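Side-chain contact in DynF (Micromonospora chersina, PDB 6UBL), which is of unknown function but belongs to the dynemicin biosynthesis pathway and forms a beta barrel that holds palmitic acid in the crystal: residues Phe48-Pro51 / Gly52-Glu55. Numbering follows the deposited sequence. Where two conformers were deposited one is given.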
loop_
_atom_site.group_PDB
_atom_site.type_symbol
_atom_site.label_atom_id
_atom_site.label_comp_id
_atom_site.label_asym_id
_atom_site.label_seq_id
_atom_site.Cartn_x
_atom_site.Cartn_y
_atom_site.Cartn_z
ATOM N N PHE A 48 8.492 14.680 5.345
ATOM C CA PHE A 48 9.475 13.614 5.503
ATOM C C PHE A 48 10.006 13.636 6.930
ATOM O O PHE A 48 10.393 14.702 7.433
ATOM C CB PHE A 48 10.690 13.792 4.583
ATOM C CG PHE A 48 10.352 13.886 3.124
ATOM C CD1 PHE A 48 10.246 12.754 2.333
ATOM C CD2 PHE A 48 10.170 15.131 2.533
ATOM C CE1 PHE A 48 9.944 12.851 0.989
ATOM C CE2 PHE A 48 9.867 15.231 1.196
ATOM C CZ PHE A 48 9.754 14.096 0.417
ATOM N N ALA A 49 10.044 12.471 7.576
ATOM C CA ALA A 49 10.652 12.325 8.891
ATOM C C ALA A 49 11.979 11.586 8.749
ATOM O O ALA A 49 12.034 10.499 8.151
ATOM C CB ALA A 49 9.734 11.552 9.838
ATOM N N VAL A 50 13.047 12.188 9.267
ATOM C CA VAL A 50 14.358 11.555 9.317
ATOM C C VAL A 50 14.639 11.183 10.773
ATOM O O VAL A 50 14.775 12.076 11.623
ATOM C CB VAL A 50 15.461 12.460 8.759
ATOM C CG1 VAL A 50 16.805 11.734 8.820
ATOM C CG2 VAL A 50 15.138 12.876 7.336
ATOM N N PRO A 51 14.706 9.895 11.110
ATOM C CA PRO A 51 14.781 9.501 12.523
ATOM C C PRO A 51 15.955 10.155 13.234
ATOM O O PRO A 51 17.083 10.161 12.734
ATOM C CB PRO A 51 14.947 7.977 12.453
ATOM C CG PRO A 51 14.284 7.592 11.171
ATOM C CD PRO A 51 14.569 8.726 10.216
ATOM N N GLY A 52 15.679 10.683 14.424
ATOM C CA GLY A 52 16.683 11.329 15.238
ATOM C C GLY A 52 17.208 12.639 14.703
ATOM O O GLY A 52 18.114 13.216 15.313
ATOM N N VAL A 53 16.644 13.148 13.609
ATOM C CA VAL A 53 17.216 14.302 12.925
ATOM C C VAL A 53 16.184 15.417 12.812
ATOM O O VAL A 53 16.404 16.525 13.315
ATOM C CB VAL A 53 17.778 13.885 11.554
ATOM C CG1 VAL A 53 18.274 15.086 10.772
ATOM C CG2 VAL A 53 18.879 12.837 11.739
ATOM N N GLY A 54 15.061 15.150 12.157
ATOM C CA GLY A 54 14.038 16.168 12.021
ATOM C C GLY A 54 12.883 15.708 11.152
ATOM O O GLY A 54 12.823 14.561 10.694
ATOM N N GLU A 55 11.943 16.632 10.953
ATOM C CA GLU A 55 10.795 16.433 10.079
ATOM C C GLU A 55 10.660 17.681 9.220
ATOM O O GLU A 55 10.826 18.800 9.704
ATOM C CB GLU A 55 9.497 16.144 10.868
ATOM C CG GLU A 55 8.358 15.533 10.017
ATOM C CD GLU A 55 7.444 14.585 10.795
ATOM O OE1 GLU A 55 6.637 13.876 10.158
ATOM O OE2 GLU A 55 7.532 14.542 12.039
#
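Val-50 O takes two backbone N-H groups at once, from Val-53 and Gly-54, the signature of a classic beta bulge set against the turn of the hairpin joining strands 37-50 and 54-68. Gly-54 N lies in the carbonyl plane at 3.1 Å from Val-50 O, while Val-53 N, at 2.9 Å from that oxygen, comes in tilted 31° from the plane. Pro-51 and Gly-52 occupy the corners of a type II turn; Gly-52 supplies the positive phi that its second corner needs. Val-50 N returns a bond to Gly-54 O at 2.8 Å, completing the hydrogen-bonded pair of the bulge; one step further on, Ala-49 faces Glu-55 as a non-hydrogen-bonded pair.

The two valines sit on the same side of the bulge. Val-50 turns CG1 anti to its own N (chi1 -179°), which brings that methyl across to Val-53, 3.6 Å from CB and 3.7 Å from CG2. On the other face, in one of its two conformers Glu-55 lays its carboxylate against the Ala-49 methyl, and OE1 is hydrogen-bonded to Thr-196 on strand 193-205. Ala-49 and Pro-51 also pack on Phe-118 and Arg-115 of the second subunit, placing this hairpin end at the dimer contact. The Phe-48 side chain is buried against Leu-195, about 7 Å from the bound palmitic acid, while its carbonyl stays with the hairpin: Glu-55 CA makes a C-H...O contact of 3.2 Å with Phe-48 O.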